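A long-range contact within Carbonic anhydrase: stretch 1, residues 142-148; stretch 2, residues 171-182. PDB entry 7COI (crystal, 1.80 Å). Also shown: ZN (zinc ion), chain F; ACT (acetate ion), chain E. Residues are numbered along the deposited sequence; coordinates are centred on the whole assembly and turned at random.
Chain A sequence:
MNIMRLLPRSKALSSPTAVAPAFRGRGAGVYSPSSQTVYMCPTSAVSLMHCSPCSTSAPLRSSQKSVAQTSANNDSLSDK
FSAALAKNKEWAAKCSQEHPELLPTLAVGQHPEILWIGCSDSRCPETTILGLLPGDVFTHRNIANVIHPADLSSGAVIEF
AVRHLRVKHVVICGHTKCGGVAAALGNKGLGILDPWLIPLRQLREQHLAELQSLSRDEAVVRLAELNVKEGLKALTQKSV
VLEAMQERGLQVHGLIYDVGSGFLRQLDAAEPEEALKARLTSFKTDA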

# COMPACT_ATOMS: atom_id res chain seq x y z
N ASN A 142 -9.65 -10.05 5.81
CA ASN A 142 -8.39 -9.41 6.22
C ASN A 142 -8.44 -9.27 7.75
O ASN A 142 -9.48 -9.67 8.38
N ILE A 143 -7.39 -8.73 8.34
CA ILE A 143 -7.37 -8.54 9.82
C ILE A 143 -8.42 -7.49 10.24
O ILE A 143 -8.30 -6.30 9.87
N ALA A 144 -9.43 -7.94 10.98
CA ALA A 144 -10.49 -7.10 11.58
C ALA A 144 -11.33 -6.39 10.52
O ALA A 144 -11.93 -5.34 10.84
N ASN A 145 -11.47 -6.97 9.32
CA ASN A 145 -12.44 -6.47 8.31
C ASN A 145 -12.26 -4.94 8.19
O ASN A 145 -13.26 -4.23 8.07
N VAL A 146 -11.01 -4.46 8.10
CA VAL A 146 -10.70 -3.00 8.05
C VAL A 146 -10.69 -2.56 6.59
O VAL A 146 -10.09 -3.23 5.74
N ILE A 147 -11.37 -1.46 6.31
CA ILE A 147 -11.33 -0.80 4.98
C ILE A 147 -10.45 0.43 5.08
O ILE A 147 -10.93 1.49 5.54
N HIS A 148 -9.19 0.31 4.65
CA HIS A 148 -8.31 1.48 4.42
C HIS A 148 -8.74 2.04 3.08
O HIS A 148 -8.75 1.30 2.11
N VAL A 171 -21.61 -6.72 1.91
CA VAL A 171 -21.76 -6.95 3.34
C VAL A 171 -20.39 -6.75 3.99
O VAL A 171 -19.44 -7.40 3.54
N ILE A 172 -20.31 -5.91 4.99
CA ILE A 172 -19.14 -5.85 5.90
C ILE A 172 -19.58 -6.53 7.17
O ILE A 172 -20.56 -6.07 7.80
N CYS A 173 -18.87 -7.58 7.54
CA CYS A 173 -19.18 -8.38 8.73
C CYS A 173 -18.01 -8.29 9.69
O CYS A 173 -16.93 -8.81 9.38
N GLY A 174 -18.24 -7.64 10.84
CA GLY A 174 -17.36 -7.73 12.01
C GLY A 174 -17.78 -8.88 12.91
O GLY A 174 -18.75 -9.59 12.58
N HIS A 175 -17.06 -9.12 13.99
CA HIS A 175 -17.42 -10.29 14.83
C HIS A 175 -17.01 -10.01 16.27
O HIS A 175 -16.18 -9.12 16.53
N THR A 176 -17.66 -10.72 17.18
CA THR A 176 -17.33 -10.68 18.62
C THR A 176 -15.99 -11.40 18.80
O THR A 176 -15.67 -12.34 18.01
N LYS A 177 -15.25 -11.01 19.84
CA LYS A 177 -13.94 -11.64 20.19
C LYS A 177 -12.93 -11.44 19.05
O LYS A 177 -12.15 -12.36 18.80
N CYS A 178 -12.97 -10.30 18.37
CA CYS A 178 -12.02 -9.98 17.26
C CYS A 178 -10.68 -9.58 17.85
O CYS A 178 -10.61 -8.52 18.48
N GLY A 179 -9.63 -10.37 17.59
CA GLY A 179 -8.24 -10.11 18.03
C GLY A 179 -7.67 -8.82 17.46
O GLY A 179 -6.85 -8.21 18.14
N GLY A 180 -8.05 -8.40 16.26
CA GLY A 180 -7.56 -7.14 15.69
C GLY A 180 -8.18 -5.96 16.39
O GLY A 180 -7.48 -5.01 16.74
N VAL A 181 -9.48 -6.03 16.65
CA VAL A 181 -10.16 -4.96 17.43
C VAL A 181 -9.52 -4.91 18.83
O VAL A 181 -9.19 -3.80 19.30
N ALA A 182 -9.33 -6.06 19.48
CA ALA A 182 -8.72 -6.09 20.84
C ALA A 182 -7.30 -5.50 20.81
O ALA A 182 -6.92 -4.72 21.72

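Packing of the irregular segment 142-148 against strand 171-175 and the start of the helix at 179-182, a contact that buries 334 Å² and contains no direct hydrogen bond between the stretches. Asn-145 contributes most. Its side chain points toward the second stretch (chi1 p, 50°; chi2 -86°) and lies along the strand: ND2 is 4.1 Å from Ile-172 CG2, CG is 3.4 Å from Cys-173 O, and OD1 is 3.4 Å from Gly-174 CA. The polar link is made through water 1, which donates to Asn-145 OD1 (2.7 Å) and accepts from His-175 N (3.1 Å). Ile-172 (chi1 m, chi2 t) also points inward, and its CD1 meets Ile-147 CD1 at 3.5 Å, an apolar contact; Ile-147 has chi1 m, with chi2 between wells at -143°. Cys-173 points away from the first stretch. Ala-144 fills the other end, its CB directed at the start of the helix, 3.8 Å from Cys-178 SG, 4.1 Å from Gly-180 CA and 4.4 Å from Val-181 CG2 (Val-181 chi1 t). This close approach depends on the bare backbone of Gly-180: an ideal CB there would lie 2.8 Å from Ala-144 CB, a clash, and 3.1 Å from Ile-143 CG2. Cys-178 (chi1 t) serves as N-cap, with SG accepting a weak bond from Val-181 N (3.7 Å), and the same sulfur binds zinc at 2.3 Å. His-175 (chi1 p) reaches the metal through NE2 at 2.1 Å, while its ND1 donates a weak hydrogen bond to Thr-176 O (2.8 Å). Acetate OXT, 2.0 Å from ZN, accepts from Gly-179 N (3.1 Å); one further zinc ligand lies elsewhere in the structure. Ile-143 (chi1 m, chi2 m) brings CD1 within 4.0 Å of the acetate CH3.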

# COMPACT_ATOMS: atom_id res chain seq x y z
CB ASN A 142 -8.14 -8.10 5.46
CG ASN A 142 -9.11 -7.00 5.83
OD1 ASN A 142 -9.75 -7.08 6.89
ND2 ASN A 142 -9.25 -5.98 4.97
CB ILE A 143 -5.98 -8.19 10.35
CG1 ILE A 143 -4.98 -9.30 10.06
CG2 ILE A 143 -6.08 -7.88 11.84
CD1 ILE A 143 -5.33 -10.67 10.63
CB ALA A 144 -9.87 -6.08 12.50
CB ASN A 145 -13.88 -6.92 8.62
CG ASN A 145 -14.38 -6.67 10.04
OD1 ASN A 145 -14.16 -7.49 10.92
ND2 ASN A 145 -15.09 -5.56 10.26
CB VAL A 146 -9.36 -2.69 8.74
CG1 VAL A 146 -8.94 -1.23 8.56
CG2 VAL A 146 -9.43 -3.03 10.20
CB ILE A 147 -12.73 -0.46 4.44
CG1 ILE A 147 -13.68 -1.65 4.55
CG2 ILE A 147 -12.63 0.08 3.02
CD1 ILE A 147 -14.63 -1.81 3.41
CB HIS A 148 -6.84 1.07 4.35
CG HIS A 148 -6.29 0.59 5.65
ND1 HIS A 148 -5.56 1.41 6.47
CD2 HIS A 148 -6.29 -0.64 6.22
CE1 HIS A 148 -5.16 0.69 7.52
NE2 HIS A 148 -5.59 -0.54 7.39
CB VAL A 171 -22.29 -8.37 3.59
CG1 VAL A 171 -22.37 -8.68 5.07
CG2 VAL A 171 -23.60 -8.63 2.88
CB ILE A 172 -18.61 -4.42 6.12
CG1 ILE A 172 -18.19 -3.77 4.81
CG2 ILE A 172 -17.45 -4.46 7.11
CD1 ILE A 172 -17.73 -2.33 4.96
CB CYS A 173 -19.51 -9.82 8.33
SG CYS A 173 -20.02 -10.81 9.75
CB HIS A 175 -16.90 -11.62 14.25
CG HIS A 175 -15.43 -11.67 14.36
ND1 HIS A 175 -14.79 -12.40 15.36
CD2 HIS A 175 -14.47 -11.01 13.67
CE1 HIS A 175 -13.50 -12.24 15.28
NE2 HIS A 175 -13.30 -11.42 14.24
CB THR A 176 -18.48 -11.27 19.45
OG1 THR A 176 -18.59 -12.66 19.15
CG2 THR A 176 -19.79 -10.57 19.17
CB LYS A 177 -14.13 -13.12 20.50
CG LYS A 177 -15.27 -13.42 21.48
CD LYS A 177 -14.95 -12.96 22.86
CE LYS A 177 -13.94 -13.87 23.55
NZ LYS A 177 -12.89 -13.13 24.31
CB CYS A 178 -12.57 -8.88 16.34
SG CYS A 178 -11.47 -8.58 14.94
CB VAL A 181 -11.67 -5.22 17.46
CG1 VAL A 181 -12.36 -4.28 18.44
CG2 VAL A 181 -12.26 -5.10 16.06
CB ALA A 182 -8.74 -7.49 21.39
ZN ZN F . -11.38 -10.59 13.80
C ACT E . -8.83 -12.18 14.29
O ACT E . -8.57 -13.37 14.36
OXT ACT E . -10.12 -11.73 14.83
CH3 ACT E . -7.90 -11.14 13.64
O HOH W 1 -14.44 -7.42 13.62